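Local coordinates for protein diaminopimelate decarboxylase (PDB 1TWI) that decarboxylates meso-diaminopimelate to L-lysine with the help of pyridoxal 5'-phosphate, the last step of lysine biosynthesis, and works as a homodimer, at residues A322-M327 with N393-R398; R400-L405 with R415-Y420. One frame throughout, in Å; residues are numbered along the deposited sequence.

How the interactions relate
Interaction 1 joins two loops of the C-terminal beta domain, and interaction 2 continues the second loop into a beta hairpin; their centres lie 12 Å apart. They touch directly: Asp326 OD1 comes within 3.3 Å of Pro401 CD, and Asn393 O lies 3.6 Å from Arg400 CG. Interaction 1 is the one that reaches the active site. Its Tyr395 belongs to the pocket of the bound lysine, with its side chain about 3 Å from those of Cys358 and Glu359 and about 5 Å from a bound pyridoxal phosphate. Interaction 2 stands farther back, the side chain of Met403 being about 12 Å from that of Tyr387. Both contacts also meet the second subunit.

Interaction 1 (A322-M327 with N393-R398); sequences AGMNDM and NNYNAR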
ATOM      1  N   ALA A 322      -4.583 -14.005  -5.988  1.00 13.50           N
ATOM      2  CA  ALA A 322      -4.871 -12.722  -5.350  1.00 14.54           C
ATOM      3  C   ALA A 322      -3.623 -12.468  -4.505  1.00 14.35           C
ATOM      4  O   ALA A 322      -2.981 -13.412  -4.012  1.00 15.76           O
ATOM      5  CB  ALA A 322      -6.086 -12.805  -4.433  1.00 11.89           C
ATOM      6  N   GLY A 323      -3.300 -11.206  -4.270  1.00 15.18           N
ATOM      7  CA  GLY A 323      -2.097 -10.915  -3.505  1.00 13.62           C
ATOM      8  C   GLY A 323      -2.241  -9.593  -2.777  1.00 14.75           C
ATOM      9  O   GLY A 323      -3.204  -8.856  -2.989  1.00 13.13           O
ATOM     10  N   MET A 324      -1.274  -9.270  -1.929  1.00 14.38           N
ATOM     11  CA  MET A 324      -1.352  -8.035  -1.163  1.00 15.51           C
ATOM     12  C   MET A 324      -1.550  -6.763  -2.033  1.00 14.97           C
ATOM     13  O   MET A 324      -2.137  -5.790  -1.553  1.00 16.10           O
ATOM     14  CB  MET A 324      -0.101  -7.881  -0.282  1.00 14.36           C
ATOM     15  CG  MET A 324       1.206  -7.705  -1.071  1.00 15.11           C
ATOM     16  SD  MET A 324       2.626  -7.544   0.040  1.00 18.53           S
ATOM     17  CE  MET A 324       2.576  -5.750   0.454  1.00 17.55           C
ATOM     18  N   ASN A 325      -1.048  -6.746  -3.267  1.00 14.95           N
ATOM     19  CA  ASN A 325      -1.251  -5.547  -4.109  1.00 16.21           C
ATOM     20  C   ASN A 325      -2.791  -5.379  -4.444  1.00 16.06           C
ATOM     21  O   ASN A 325      -3.295  -4.266  -4.719  1.00 14.72           O
ATOM     22  CB  ASN A 325      -0.435  -5.685  -5.414  1.00 17.69           C
ATOM     23  CG  ASN A 325      -0.993  -6.777  -6.320  1.00 19.17           C
ATOM     24  OD1 ASN A 325      -0.907  -7.991  -6.009  1.00 18.01           O
ATOM     25  ND2 ASN A 325      -1.599  -6.355  -7.434  1.00 18.20           N
ATOM     26  N   ASP A 326      -3.519  -6.497  -4.452  1.00 14.82           N
ATOM     27  CA  ASP A 326      -4.985  -6.469  -4.711  1.00 14.34           C
ATOM     28  C   ASP A 326      -5.789  -6.068  -3.446  1.00 12.84           C
ATOM     29  O   ASP A 326      -6.885  -5.479  -3.546  1.00 12.47           O
ATOM     30  CB  ASP A 326      -5.500  -7.869  -5.138  1.00 15.59           C
ATOM     31  CG  ASP A 326      -4.751  -8.432  -6.350  1.00 18.02           C
ATOM     32  OD1 ASP A 326      -4.723  -7.746  -7.393  1.00 17.30           O
ATOM     33  OD2 ASP A 326      -4.202  -9.550  -6.254  1.00 16.56           O
ATOM     34  N   MET A 327      -5.265  -6.423  -2.278  1.00 12.05           N
ATOM     35  CA  MET A 327      -5.974  -6.213  -1.018  1.00 13.52           C
ATOM     36  C   MET A 327      -4.892  -6.234   0.055  1.00 13.98           C
ATOM     37  O   MET A 327      -4.381  -7.294   0.427  1.00 14.42           O
ATOM     38  CB  MET A 327      -6.960  -7.348  -0.813  1.00 13.37           C
ATOM     39  CG  MET A 327      -8.170  -6.938   0.056  1.00 14.56           C
ATOM     40  SD  MET A 327      -7.835  -6.927   1.845  1.00 16.83           S
ATOM     41  CE  MET A 327      -7.857  -8.788   2.231  1.00 13.97           C
ATOM     42  N   ASN A 393      -2.602  -1.643  -5.298  1.00 14.57           N
ATOM     43  CA  ASN A 393      -1.526  -0.950  -5.980  1.00 14.51           C
ATOM     44  C   ASN A 393      -0.909  -1.902  -7.000  1.00 14.49           C
ATOM     45  O   ASN A 393      -1.442  -2.967  -7.199  1.00 13.19           O
ATOM     46  CB  ASN A 393      -0.506  -0.542  -4.950  1.00 16.16           C
ATOM     47  CG  ASN A 393      -0.115  -1.704  -4.066  1.00 18.80           C
ATOM     48  OD1 ASN A 393      -0.460  -1.753  -2.862  1.00 24.38           O
ATOM     49  ND2 ASN A 393       0.575  -2.649  -4.631  1.00 12.24           N
ATOM     50  N   ASN A 394       0.207  -1.526  -7.619  1.00 11.62           N
ATOM     51  CA  ASN A 394       0.839  -2.347  -8.641  1.00 12.97           C
ATOM     52  C   ASN A 394       2.127  -2.992  -8.154  1.00 13.17           C
ATOM     53  O   ASN A 394       2.991  -3.391  -8.967  1.00 13.91           O
ATOM     54  CB  ASN A 394       1.168  -1.492  -9.878  1.00 14.98           C
ATOM     55  CG  ASN A 394      -0.083  -1.048 -10.631  1.00 17.84           C
ATOM     56  OD1 ASN A 394      -1.009  -1.850 -10.882  1.00 16.69           O
ATOM     57  ND2 ASN A 394      -0.107   0.195 -11.030  1.00 20.12           N
ATOM     58  N   TYR A 395       2.275  -3.114  -6.844  1.00 11.70           N
ATOM     59  CA  TYR A 395       3.498  -3.719  -6.313  1.00 14.09           C
ATOM     60  C   TYR A 395       3.819  -5.067  -6.954  1.00 13.12           C
ATOM     61  O   TYR A 395       2.916  -5.899  -7.143  1.00 14.01           O
ATOM     62  CB  TYR A 395       3.395  -3.833  -4.786  1.00 13.31           C
ATOM     63  CG  TYR A 395       4.663  -4.287  -4.118  1.00 12.81           C
ATOM     64  CD1 TYR A 395       5.894  -3.715  -4.443  1.00 13.95           C
ATOM     65  CD2 TYR A 395       4.610  -5.241  -3.083  1.00 14.17           C
ATOM     66  CE1 TYR A 395       7.073  -4.076  -3.738  1.00 13.15           C
ATOM     67  CE2 TYR A 395       5.745  -5.617  -2.383  1.00 14.43           C
ATOM     68  CZ  TYR A 395       6.989  -5.020  -2.724  1.00 15.93           C
ATOM     69  OH  TYR A 395       8.130  -5.412  -2.055  1.00 14.42           O
ATOM     70  N   ASN A 396       5.096  -5.261  -7.293  1.00 12.52           N
ATOM     71  CA  ASN A 396       5.602  -6.470  -7.991  1.00 12.61           C
ATOM     72  C   ASN A 396       5.122  -6.435  -9.454  1.00 12.59           C
ATOM     73  O   ASN A 396       5.086  -7.461 -10.104  1.00 13.00           O
ATOM     74  CB  ASN A 396       5.140  -7.796  -7.323  1.00 12.54           C
ATOM     75  CG  ASN A 396       5.947  -8.132  -6.072  1.00 13.05           C
ATOM     76  OD1 ASN A 396       6.421  -7.244  -5.345  1.00 16.44           O
ATOM     77  ND2 ASN A 396       6.101  -9.396  -5.822  1.00 12.95           N
ATOM     78  N   ALA A 397       4.791  -5.236  -9.956  1.00 13.13           N
ATOM     79  CA  ALA A 397       4.307  -5.024 -11.334  1.00 11.89           C
ATOM     80  C   ALA A 397       3.135  -5.944 -11.686  1.00 10.91           C
ATOM     81  O   ALA A 397       3.169  -6.687 -12.673  1.00 10.01           O
ATOM     82  CB  ALA A 397       5.470  -5.192 -12.386  1.00 11.61           C
ATOM     83  N   ARG A 398       2.099  -5.868 -10.859  1.00 11.61           N
ATOM     84  CA  ARG A 398       0.894  -6.678 -11.039  1.00 13.91           C
ATOM     85  C   ARG A 398      -0.253  -5.693 -11.262  1.00 13.54           C
ATOM     86  O   ARG A 398      -0.379  -4.706 -10.516  1.00 13.08           O
ATOM     87  CB  ARG A 398       0.597  -7.497  -9.767  1.00 14.38           C
ATOM     88  CG  ARG A 398       1.528  -8.633  -9.520  1.00 15.80           C
ATOM     89  CD  ARG A 398       1.226  -9.277  -8.160  1.00 20.26           C
ATOM     90  NE  ARG A 398       2.054 -10.467  -8.139  1.00 25.87           N
ATOM     91  CZ  ARG A 398       1.586 -11.699  -8.297  1.00 29.42           C
ATOM     92  NH1 ARG A 398       0.257 -11.872  -8.443  1.00 27.39           N
ATOM     93  NH2 ARG A 398       2.458 -12.716  -8.415  1.00 27.90           N
TER
HETATM   94  O   HOH W   1      -1.833 -10.617  -7.273  1.00 30.75           O
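Asn325 turns its CG between its own backbone N and carbonyl carbon (chi1 69°), and Arg398 sets its CG anti to the carbonyl carbon (chi1 -72°), then runs extended to NE. The two side chains cross at about a right angle. The compact amide lies against the aliphatic part of the arginine, with Asn325 OD1 3.3 Å from Arg398 CD and Asn325 ND2 3.4 Å from Arg398 CB. Beyond it, Arg398 NH1 donates to a water at 2.7 Å, where Asn325 OD1 and Asp326 OD2 are among the acceptors competing for the water's protons.

The backbones are joined by Asn393 N, which gives a 2.8 Å hydrogen bond to a lone pair of Asn325 O. Asp326 OD2 also accepts from Gly323 N (2.7 Å), closing the short helical turn that presents Asn325. On another flank, the terminal methyl of Met324, CE, packs 4.1 Å from CD2 of Tyr395, a lysine-pocket residue whose OH bonds Glu359. Asn325 is thus held unevenly: its O firmly by Asn393 N, its ND2 by only a weak bond to Asn393 O, its OD1 as one possible acceptor of the water. The nearby Asp326 carboxylate probably helps balance the arginine's charge.

Interaction 2 (R400-L405 with R415-Y420); sequences RPRMVL and RERETY
Arg400 and Glu418 meet in a two-bond salt bridge between residues 400-405 and 415-420. Arg400, bent at chi3 (-68°), grips the carboxylate side-on: its NE bonds Glu418 OE1 at 3.0 Å and its NH2 bonds Glu418 OE2 at 2.8 Å, the oxygens lying near the guanidinium plane but the nitrogens above that of the carboxylate. Glu418 OE1 also takes Arg400 N at 2.7 Å on its anti lone pair, so backbone and side chain hold one oxygen together. Over one face of the Arg400 guanidinium comes Arg415 NH2, a like charge that Glu418 probably makes tolerable. A water accepts from Arg415 NE and donates to Arg400 O and Glu416 O, linking the backbones of both segments to the Arg415 side chain.

Here the chain is leaving a beta hairpin, strands 402-407 and 410-415, in which Met403 and Arg415 form an antiparallel hydrogen-bonded pair. This buried pair is the tightly packed part: Met403 CG lies 3.6 Å from Arg415 CB, and the arginine's long extended chain suits a place that is apolar at its root and charged at its tip.

The charged side chains around it, by contrast, are partly exposed. Arg402 and Glu416, a second salt bridge, lie side by side, pointing the same way, the guanidinium and carboxylate nearly coplanar, with Arg402 NE 2.6 Å from Glu416 OE1 and the Arg402 NH2 bond to Glu416 OE2 longer, at 3.3 Å. Arg402 CD sits over the centre of the Arg417 guanidinium, while Arg402 NH1 and Arg417 NH2 both donate to Phe28 O.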
ATOM      1  N   ARG A 400      -3.977  -3.956 -11.229  1.00 14.18           N
ATOM      2  CA  ARG A 400      -5.046  -3.993 -10.226  1.00 12.45           C
ATOM      3  C   ARG A 400      -6.114  -4.862 -10.850  1.00 13.15           C
ATOM      4  O   ARG A 400      -6.320  -4.865 -12.076  1.00 14.70           O
ATOM      5  CB  ARG A 400      -5.511  -2.587  -9.848  1.00 13.77           C
ATOM      6  CG  ARG A 400      -4.462  -1.971  -8.857  1.00 14.13           C
ATOM      7  CD  ARG A 400      -4.677  -0.502  -8.640  1.00 16.87           C
ATOM      8  NE  ARG A 400      -4.382   0.261  -9.858  1.00 17.19           N
ATOM      9  CZ  ARG A 400      -4.565   1.579  -9.955  1.00 18.73           C
ATOM     10  NH1 ARG A 400      -5.031   2.263  -8.910  1.00 17.80           N
ATOM     11  NH2 ARG A 400      -4.319   2.217 -11.093  1.00 16.52           N
ATOM     12  N   PRO A 401      -6.823  -5.622 -10.013  1.00 14.07           N
ATOM     13  CA  PRO A 401      -7.848  -6.538 -10.503  1.00 13.21           C
ATOM     14  C   PRO A 401      -9.179  -6.011 -11.002  1.00 12.81           C
ATOM     15  O   PRO A 401      -9.571  -4.865 -10.753  1.00 12.44           O
ATOM     16  CB  PRO A 401      -8.046  -7.430  -9.303  1.00 13.48           C
ATOM     17  CG  PRO A 401      -7.983  -6.377  -8.162  1.00 16.83           C
ATOM     18  CD  PRO A 401      -6.893  -5.476  -8.534  1.00 12.10           C
ATOM     19  N   ARG A 402      -9.883  -6.894 -11.695  1.00 11.64           N
ATOM     20  CA  ARG A 402     -11.229  -6.580 -12.158  1.00 13.57           C
ATOM     21  C   ARG A 402     -12.137  -6.607 -10.942  1.00 11.95           C
ATOM     22  O   ARG A 402     -11.785  -7.217  -9.945  1.00  8.77           O
ATOM     23  CB  ARG A 402     -11.737  -7.676 -13.083  1.00 13.78           C
ATOM     24  CG  ARG A 402     -11.538  -7.380 -14.543  1.00 19.53           C
ATOM     25  CD  ARG A 402     -12.006  -8.545 -15.403  1.00 18.72           C
ATOM     26  NE  ARG A 402     -12.215  -8.107 -16.774  1.00 18.29           N
ATOM     27  CZ  ARG A 402     -12.736  -8.888 -17.716  1.00 24.38           C
ATOM     28  NH1 ARG A 402     -13.075 -10.174 -17.424  1.00 18.70           N
ATOM     29  NH2 ARG A 402     -12.991  -8.366 -18.922  1.00 22.03           N
ATOM     30  N   MET A 403     -13.301  -5.955 -11.057  1.00 12.12           N
ATOM     31  CA  MET A 403     -14.330  -5.975 -10.024  1.00 13.54           C
ATOM     32  C   MET A 403     -15.681  -6.041 -10.736  1.00 13.39           C
ATOM     33  O   MET A 403     -15.872  -5.340 -11.742  1.00 11.88           O
ATOM     34  CB  MET A 403     -14.388  -4.691  -9.187  1.00 11.34           C
ATOM     35  CG  MET A 403     -13.031  -4.277  -8.614  1.00 17.92           C
ATOM     36  SD  MET A 403     -13.256  -3.318  -7.035  1.00 25.84           S
ATOM     37  CE  MET A 403     -14.216  -1.811  -7.701  1.00 18.80           C
ATOM     38  N   VAL A 404     -16.619  -6.828 -10.189  1.00 11.36           N
ATOM     39  CA  VAL A 404     -17.957  -6.903 -10.747  1.00 10.23           C
ATOM     40  C   VAL A 404     -18.937  -6.547  -9.624  1.00 11.70           C
ATOM     41  O   VAL A 404     -18.583  -6.623  -8.412  1.00 11.50           O
ATOM     42  CB  VAL A 404     -18.330  -8.314 -11.288  1.00 11.32           C
ATOM     43  CG1 VAL A 404     -17.507  -8.642 -12.539  1.00 11.78           C
ATOM     44  CG2 VAL A 404     -18.074  -9.415 -10.220  1.00  7.98           C
ATOM     45  N   LEU A 405     -20.138  -6.128 -10.035  1.00  9.21           N
ATOM     46  CA  LEU A 405     -21.233  -5.786  -9.141  1.00  9.79           C
ATOM     47  C   LEU A 405     -22.333  -6.835  -9.392  1.00 11.12           C
ATOM     48  O   LEU A 405     -22.731  -7.048 -10.555  1.00 12.15           O
ATOM     49  CB  LEU A 405     -21.807  -4.391  -9.453  1.00  8.74           C
ATOM     50  CG  LEU A 405     -22.961  -3.957  -8.514  1.00  9.27           C
ATOM     51  CD1 LEU A 405     -22.478  -3.481  -7.140  1.00  8.72           C
ATOM     52  CD2 LEU A 405     -23.746  -2.874  -9.196  1.00  8.34           C
ATOM     53  N   ARG A 415     -15.084  -2.577 -12.766  1.00 10.61           N
ATOM     54  CA  ARG A 415     -13.705  -2.088 -12.831  1.00 10.22           C
ATOM     55  C   ARG A 415     -12.988  -3.023 -13.769  1.00 10.92           C
ATOM     56  O   ARG A 415     -13.049  -4.232 -13.605  1.00 10.15           O
ATOM     57  CB  ARG A 415     -13.020  -2.072 -11.439  1.00 10.12           C
ATOM     58  CG  ARG A 415     -11.607  -1.434 -11.523  1.00  8.17           C
ATOM     59  CD  ARG A 415     -10.714  -1.685 -10.292  1.00  9.75           C
ATOM     60  NE  ARG A 415      -9.350  -1.332 -10.664  1.00  9.94           N
ATOM     61  CZ  ARG A 415      -8.810  -0.141 -10.462  1.00 11.35           C
ATOM     62  NH1 ARG A 415      -9.512   0.818  -9.855  1.00 11.38           N
ATOM     63  NH2 ARG A 415      -7.582   0.106 -10.899  1.00 13.49           N
ATOM     64  N   GLU A 416     -12.305  -2.495 -14.783  1.00 11.76           N
ATOM     65  CA  GLU A 416     -11.582  -3.382 -15.699  1.00 11.47           C
ATOM     66  C   GLU A 416     -10.210  -3.629 -15.117  1.00 12.64           C
ATOM     67  O   GLU A 416      -9.678  -2.812 -14.335  1.00 10.80           O
ATOM     68  CB  GLU A 416     -11.472  -2.722 -17.082  1.00 14.90           C
ATOM     69  CG  GLU A 416     -10.918  -3.583 -18.188  1.00 19.87           C
ATOM     70  CD  GLU A 416     -11.556  -4.958 -18.315  1.00 20.53           C
ATOM     71  OE1 GLU A 416     -11.127  -5.822 -17.551  1.00 18.45           O
ATOM     72  OE2 GLU A 416     -12.458  -5.169 -19.166  1.00 18.75           O
ATOM     73  N   ARG A 417      -9.593  -4.746 -15.478  1.00 12.98           N
ATOM     74  CA  ARG A 417      -8.277  -4.983 -14.920  1.00 15.82           C
ATOM     75  C   ARG A 417      -7.209  -4.232 -15.684  1.00 14.31           C
ATOM     76  O   ARG A 417      -7.443  -3.738 -16.789  1.00 13.19           O
ATOM     77  CB  ARG A 417      -7.917  -6.477 -14.930  1.00 20.36           C
ATOM     78  CG  ARG A 417      -7.906  -7.110 -16.280  1.00 23.79           C
ATOM     79  CD  ARG A 417      -7.295  -8.547 -16.111  1.00 30.44           C
ATOM     80  NE  ARG A 417      -8.029  -9.353 -15.135  1.00 32.33           N
ATOM     81  CZ  ARG A 417      -8.925 -10.286 -15.454  1.00 35.77           C
ATOM     82  NH1 ARG A 417      -9.196 -10.531 -16.759  1.00 37.18           N
ATOM     83  NH2 ARG A 417      -9.541 -10.973 -14.481  1.00 34.16           N
ATOM     84  N   GLU A 418      -6.028  -4.161 -15.108  1.00 12.17           N
ATOM     85  CA  GLU A 418      -4.922  -3.503 -15.796  1.00 13.00           C
ATOM     86  C   GLU A 418      -4.062  -4.559 -16.537  1.00 13.21           C
ATOM     87  O   GLU A 418      -3.770  -5.633 -15.975  1.00 13.54           O
ATOM     88  CB  GLU A 418      -4.044  -2.749 -14.763  1.00 14.95           C
ATOM     89  CG  GLU A 418      -4.710  -1.433 -14.311  1.00 15.74           C
ATOM     90  CD  GLU A 418      -3.990  -0.783 -13.172  1.00 16.60           C
ATOM     91  OE1 GLU A 418      -3.635  -1.489 -12.216  1.00 14.32           O
ATOM     92  OE2 GLU A 418      -3.801   0.457 -13.237  1.00 20.64           O
ATOM     93  N   THR A 419      -3.648  -4.260 -17.772  1.00 12.14           N
ATOM     94  CA  THR A 419      -2.801  -5.180 -18.553  1.00 12.76           C
ATOM     95  C   THR A 419      -1.360  -4.811 -18.347  1.00 12.42           C
ATOM     96  O   THR A 419      -1.062  -3.822 -17.651  1.00 11.30           O
ATOM     97  CB  THR A 419      -3.022  -5.041 -20.106  1.00 13.83           C
ATOM     98  OG1 THR A 419      -2.633  -3.714 -20.506  1.00 13.39           O
ATOM     99  CG2 THR A 419      -4.512  -5.268 -20.452  1.00 12.16           C
ATOM    100  N   TYR A 420      -0.470  -5.640 -18.902  1.00 13.43           N
ATOM    101  CA  TYR A 420       0.955  -5.328 -18.824  1.00 15.37           C
ATOM    102  C   TYR A 420       1.157  -3.939 -19.446  1.00 15.62           C
ATOM    103  O   TYR A 420       1.969  -3.154 -18.941  1.00 14.77           O
ATOM    104  CB  TYR A 420       1.821  -6.366 -19.601  1.00 17.63           C
ATOM    105  CG  TYR A 420       1.815  -7.756 -18.974  1.00 22.01           C
ATOM    106  CD1 TYR A 420       1.695  -7.921 -17.597  1.00 23.29           C
ATOM    107  CD2 TYR A 420       1.883  -8.900 -19.753  1.00 24.73           C
ATOM    108  CE1 TYR A 420       1.626  -9.204 -17.001  1.00 23.48           C
ATOM    109  CE2 TYR A 420       1.836 -10.198 -19.169  1.00 26.12           C
ATOM    110  CZ  TYR A 420       1.703 -10.324 -17.790  1.00 25.28           C
ATOM    111  OH  TYR A 420       1.626 -11.585 -17.233  1.00 25.42           O
TER
HETATM  112  O   HOH W   2      -7.546  -2.366 -12.693  1.00 13.79           O